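Local coordinates for Sso-CP2 metallo-carboxypetidase (Sulfolobus solfataricus, PDB 4MMO), which probably acts as a zinc-dependent carboxypeptidase of the M20 family, hydrolysing peptide bonds at the C-terminal end of its substrates, at residues L196-C208 against C289-R303. Sequence-based numbering, arbitrary orientation.
Sequences LHSSNAPLVRNPC and CGYTGKGSKTIVPHR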
loop_
_atom_site.group_PDB
_atom_site.type_symbol
_atom_site.label_atom_id
_atom_site.label_comp_id
_atom_site.label_asym_id
_atom_site.label_seq_id
_atom_site.Cartn_x
_atom_site.Cartn_y
_atom_site.Cartn_z
ATOM N N LEU A 196 14.433 -8.375 5.719
ATOM C CA LEU A 196 15.740 -8.265 6.348
ATOM C C LEU A 196 15.796 -7.038 7.230
ATOM O O LEU A 196 15.038 -6.090 7.038
ATOM C CB LEU A 196 16.830 -8.141 5.288
ATOM C CG LEU A 196 16.772 -9.149 4.143
ATOM C CD1 LEU A 196 17.921 -8.902 3.181
ATOM C CD2 LEU A 196 16.796 -10.571 4.668
ATOM N N HIS A 197 16.700 -7.064 8.200
ATOM C CA HIS A 197 17.017 -5.881 8.983
ATOM C C HIS A 197 17.600 -4.850 8.019
ATOM O O HIS A 197 18.515 -5.158 7.253
ATOM C CB HIS A 197 18.020 -6.248 10.085
ATOM C CG HIS A 197 18.265 -5.160 11.087
ATOM N ND1 HIS A 197 18.002 -3.829 10.836
ATOM C CD2 HIS A 197 18.765 -5.207 12.346
ATOM C CE1 HIS A 197 18.320 -3.109 11.891
ATOM N NE2 HIS A 197 18.790 -3.917 12.824
ATOM N N SER A 198 17.054 -3.637 8.042
ATOM C CA SER A 198 17.483 -2.575 7.128
ATOM C C SER A 198 18.972 -2.260 7.228
ATOM O O SER A 198 19.532 -1.632 6.334
ATOM C CB SER A 198 16.660 -1.301 7.339
ATOM O OG SER A 198 17.065 -0.609 8.502
ATOM N N SER A 199 19.613 -2.705 8.304
ATOM C CA SER A 199 21.059 -2.551 8.445
ATOM C C SER A 199 21.814 -3.261 7.315
ATOM O O SER A 199 22.977 -2.955 7.049
ATOM C CB SER A 199 21.522 -3.081 9.802
ATOM O OG SER A 199 21.227 -4.457 9.935
ATOM N N ASN A 200 21.144 -4.200 6.649
ATOM C CA ASN A 200 21.722 -4.900 5.500
ATOM C C ASN A 200 21.521 -4.173 4.170
ATOM O O ASN A 200 21.969 -4.652 3.126
ATOM C CB ASN A 200 21.127 -6.304 5.390
ATOM C CG ASN A 200 21.510 -7.189 6.552
ATOM O OD1 ASN A 200 22.619 -7.714 6.603
ATOM N ND2 ASN A 200 20.591 -7.362 7.493
ATOM N N ALA A 201 20.865 -3.016 4.210
ATOM C CA ALA A 201 20.477 -2.299 2.988
ATOM C C ALA A 201 21.605 -2.109 1.962
ATOM O O ALA A 201 21.354 -2.160 0.756
ATOM C CB ALA A 201 19.856 -0.949 3.339
ATOM N N PRO A 202 22.847 -1.881 2.428
ATOM C CA PRO A 202 23.919 -1.694 1.440
ATOM C C PRO A 202 24.243 -2.951 0.623
ATOM O O PRO A 202 24.876 -2.836 -0.427
ATOM C CB PRO A 202 25.127 -1.300 2.296
ATOM C CG PRO A 202 24.549 -0.784 3.573
ATOM C CD PRO A 202 23.303 -1.581 3.797
ATOM N N LEU A 203 23.801 -4.119 1.087
ATOM C CA LEU A 203 24.164 -5.388 0.455
ATOM C C LEU A 203 23.162 -5.875 -0.596
ATOM O O LEU A 203 23.487 -6.745 -1.405
ATOM C CB LEU A 203 24.320 -6.479 1.519
ATOM C CG LEU A 203 25.306 -6.218 2.660
ATOM C CD1 LEU A 203 25.447 -7.471 3.507
ATOM C CD2 LEU A 203 26.660 -5.767 2.133
ATOM N N VAL A 204 21.953 -5.318 -0.584
ATOM C CA VAL A 204 20.875 -5.822 -1.432
ATOM C C VAL A 204 20.096 -4.722 -2.134
ATOM O O VAL A 204 20.174 -3.549 -1.765
ATOM C CB VAL A 204 19.875 -6.649 -0.608
ATOM C CG1 VAL A 204 20.549 -7.897 -0.051
ATOM C CG2 VAL A 204 19.283 -5.809 0.516
ATOM N N ARG A 205 19.346 -5.118 -3.158
ATOM C CA ARG A 205 18.377 -4.236 -3.784
ATOM C C ARG A 205 17.114 -4.213 -2.935
ATOM O O ARG A 205 16.756 -5.211 -2.310
ATOM C CB ARG A 205 18.042 -4.714 -5.195
ATOM C CG ARG A 205 19.219 -4.706 -6.156
ATOM C CD ARG A 205 18.741 -4.690 -7.599
ATOM N NE ARG A 205 18.063 -3.437 -7.926
ATOM C CZ ARG A 205 18.674 -2.345 -8.378
ATOM N NH1 ARG A 205 19.985 -2.335 -8.573
ATOM N NH2 ARG A 205 17.969 -1.255 -8.641
ATOM N N ASN A 206 16.452 -3.065 -2.906
ATOM C CA ASN A 206 15.194 -2.913 -2.190
ATOM C C ASN A 206 14.054 -2.928 -3.219
ATOM O O ASN A 206 14.077 -2.158 -4.176
ATOM C CB ASN A 206 15.228 -1.614 -1.369
ATOM C CG ASN A 206 13.915 -1.314 -0.664
ATOM O OD1 ASN A 206 12.859 -1.215 -1.288
ATOM N ND2 ASN A 206 13.984 -1.152 0.651
ATOM N N PRO A 207 13.066 -3.821 -3.041
ATOM C CA PRO A 207 12.004 -3.940 -4.047
ATOM C C PRO A 207 11.029 -2.759 -4.058
ATOM O O PRO A 207 10.484 -2.455 -5.119
ATOM C CB PRO A 207 11.286 -5.228 -3.641
ATOM C CG PRO A 207 11.487 -5.313 -2.173
ATOM C CD PRO A 207 12.864 -4.759 -1.923
ATOM N N CYS A 208 10.810 -2.112 -2.913
ATOM C CA CYS A 208 9.953 -0.921 -2.866
ATOM C C CYS A 208 10.465 0.156 -3.807
ATOM O O CYS A 208 9.723 0.667 -4.646
ATOM C CB CYS A 208 9.899 -0.329 -1.459
ATOM S SG CYS A 208 9.566 -1.508 -0.168
ATOM N N CYS A 289 4.107 -2.329 0.064
ATOM C CA CYS A 289 5.437 -2.862 0.300
ATOM C C CYS A 289 5.883 -2.631 1.731
ATOM O O CYS A 289 5.618 -1.581 2.314
ATOM C CB CYS A 289 6.448 -2.222 -0.642
ATOM S SG CYS A 289 8.097 -2.886 -0.396
ATOM N N GLY A 290 6.570 -3.622 2.288
ATOM C CA GLY A 290 7.167 -3.495 3.600
ATOM C C GLY A 290 6.166 -3.225 4.702
ATOM O O GLY A 290 4.981 -3.533 4.579
ATOM N N TYR A 291 6.658 -2.626 5.782
ATOM C CA TYR A 291 5.874 -2.457 6.996
ATOM C C TYR A 291 4.950 -1.250 6.957
ATOM O O TYR A 291 5.370 -0.134 6.656
ATOM C CB TYR A 291 6.802 -2.342 8.204
ATOM C CG TYR A 291 6.083 -1.981 9.479
ATOM C CD1 TYR A 291 5.336 -2.926 10.171
ATOM C CD2 TYR A 291 6.150 -0.692 9.995
ATOM C CE1 TYR A 291 4.677 -2.599 11.342
ATOM C CE2 TYR A 291 5.499 -0.356 11.167
ATOM C CZ TYR A 291 4.762 -1.313 11.837
ATOM O OH TYR A 291 4.108 -0.981 13.002
ATOM N N THR A 292 3.685 -1.496 7.282
ATOM C CA THR A 292 2.695 -0.445 7.456
ATOM C C THR A 292 2.150 -0.516 8.878
ATOM O O THR A 292 2.153 -1.583 9.494
ATOM C CB THR A 292 1.530 -0.598 6.463
ATOM N N GLY A 293 1.696 0.622 9.394
ATOM C CA GLY A 293 1.128 0.691 10.729
ATOM C C GLY A 293 1.834 1.705 11.607
ATOM O O GLY A 293 2.754 2.393 11.165
ATOM N N LYS A 294 1.399 1.791 12.860
ATOM C CA LYS A 294 1.925 2.783 13.789
ATOM C C LYS A 294 3.356 2.467 14.208
ATOM O O LYS A 294 3.737 1.302 14.333
ATOM C CB LYS A 294 1.032 2.871 15.028
ATOM N N GLY A 295 4.142 3.516 14.420
ATOM C CA GLY A 295 5.498 3.370 14.913
ATOM C C GLY A 295 6.484 2.990 13.828
ATOM O O GLY A 295 6.124 2.862 12.657
ATOM N N SER A 296 7.738 2.804 14.230
ATOM C CA SER A 296 8.820 2.508 13.301
ATOM C C SER A 296 9.280 1.055 13.389
ATOM O O SER A 296 9.620 0.564 14.466
ATOM C CB SER A 296 10.012 3.424 13.580
ATOM N N LYS A 297 9.281 0.383 12.243
ATOM C CA LYS A 297 9.920 -0.917 12.095
ATOM C C LYS A 297 10.871 -0.819 10.915
ATOM O O LYS A 297 10.471 -0.428 9.819
ATOM C CB LYS A 297 8.883 -2.008 11.854
ATOM C CG LYS A 297 9.470 -3.324 11.374
ATOM C CD LYS A 297 8.381 -4.343 11.100
ATOM C CE LYS A 297 8.931 -5.758 11.095
ATOM N NZ LYS A 297 7.861 -6.753 10.832
ATOM N N THR A 298 12.127 -1.181 11.136
ATOM C CA THR A 298 13.166 -0.970 10.134
ATOM C C THR A 298 13.553 -2.273 9.429
ATOM O O THR A 298 14.119 -3.184 10.031
ATOM C CB THR A 298 14.408 -0.289 10.757
ATOM O OG1 THR A 298 15.474 -0.259 9.805
ATOM C CG2 THR A 298 14.871 -1.018 12.019
ATOM N N ILE A 299 13.230 -2.349 8.142
ATOM C CA ILE A 299 13.504 -3.542 7.353
ATOM C C ILE A 299 13.759 -3.234 5.884
ATOM O O ILE A 299 13.365 -2.184 5.383
ATOM C CB ILE A 299 12.316 -4.529 7.392
ATOM C CG1 ILE A 299 11.008 -3.804 7.061
ATOM C CG2 ILE A 299 12.213 -5.196 8.752
ATOM C CD1 ILE A 299 9.902 -4.722 6.570
ATOM N N VAL A 300 14.420 -4.161 5.200
ATOM C CA VAL A 300 14.360 -4.217 3.746
ATOM C C VAL A 300 13.293 -5.249 3.400
ATOM O O VAL A 300 13.487 -6.438 3.655
ATOM C CB VAL A 300 15.691 -4.662 3.107
ATOM C CG1 VAL A 300 15.595 -4.586 1.583
ATOM C CG2 VAL A 300 16.838 -3.810 3.609
ATOM N N PRO A 301 12.155 -4.808 2.829
ATOM C CA PRO A 301 11.145 -5.821 2.504
ATOM C C PRO A 301 11.609 -6.686 1.345
ATOM O O PRO A 301 12.443 -6.237 0.559
ATOM C CB PRO A 301 9.920 -4.986 2.101
ATOM C CG PRO A 301 10.221 -3.584 2.575
ATOM C CD PRO A 301 11.699 -3.458 2.452
ATOM N N HIS A 302 11.095 -7.907 1.242
ATOM C CA HIS A 302 11.519 -8.808 0.173
ATOM C C HIS A 302 10.530 -8.777 -0.986
ATOM O O HIS A 302 10.836 -9.244 -2.084
ATOM C CB HIS A 302 11.697 -10.237 0.704
ATOM C CG HIS A 302 10.418 -10.910 1.087
ATOM N ND1 HIS A 302 9.651 -11.617 0.187
ATOM C CD2 HIS A 302 9.775 -10.993 2.276
ATOM C CE1 HIS A 302 8.588 -12.103 0.802
ATOM N NE2 HIS A 302 8.639 -11.738 2.072
ATOM N N ARG A 303 9.358 -8.200 -0.740
ATOM C CA ARG A 303 8.272 -8.216 -1.710
ATOM C C ARG A 303 7.630 -6.837 -1.862
ATOM O O ARG A 303 7.470 -6.103 -0.886
ATOM C CB ARG A 303 7.222 -9.237 -1.267
ATOM C CG ARG A 303 6.264 -9.688 -2.351
ATOM C CD ARG A 303 5.440 -10.874 -1.868
ATOM N NE ARG A 303 4.332 -11.188 -2.767
ATOM C CZ ARG A 303 4.382 -12.066 -3.767
ATOM N NH1 ARG A 303 5.494 -12.744 -4.027
ATOM N NH2 ARG A 303 3.307 -12.266 -4.517
#
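V300 is the bump that fills the hollow formed by the curl of 196-208, its two methyls reaching different walls. CG1, turned anti to the backbone N (chi1 -175°), lies 4.0 Å from V204 CG2 and also meets the R205 carbonyl and the amide end of N206. CG2 points into the short 3-10 turn, 3.8 Å from S198 CA, and reaches the methyl of A201. The floor is backbone: L196 and V300 form an antiparallel hydrogen-bonded pair, with a nearly straight bond from L196 N to V300 O (3.0 Å, 172°) and a more bent return from V300 N to L196 O (2.7 Å). L196 and V300 project from the same face of this ladder, CB beside CB, whereas CB of I299 rests against the L196 carbonyl oxygen. The pairing adds the short strand 196-197 to the antiparallel sheet of the M20 dimerisation domain, and C289 and G290 carry that sheet on into a strand of the second subunit. Further along, the P207 ring leans on the P301 carbonyl, its CD 2.9 Å from P301 O, and its CG lies over the link between H302 and R303. Without this ring, as with an alanine here, the P301 carbonyl would probably lose the surface packed against it and the chain entering helix 207-218 would be freer to turn. The P301 ring in turn packs against the disulfide, CG 3.5 Å from C208 SG, and its CD touches N206 ND2. C208 SG and C289 SG are joined at 2.0 Å with a chi3 of -60°, tying the start of the helix to the end of strand 283-290. N206, at the N-cap of that helix, accepts a weak bond from C208 N at OD1, which also takes the amide of I209, while its ND2 bonds to N283 and V284 of the second subunit.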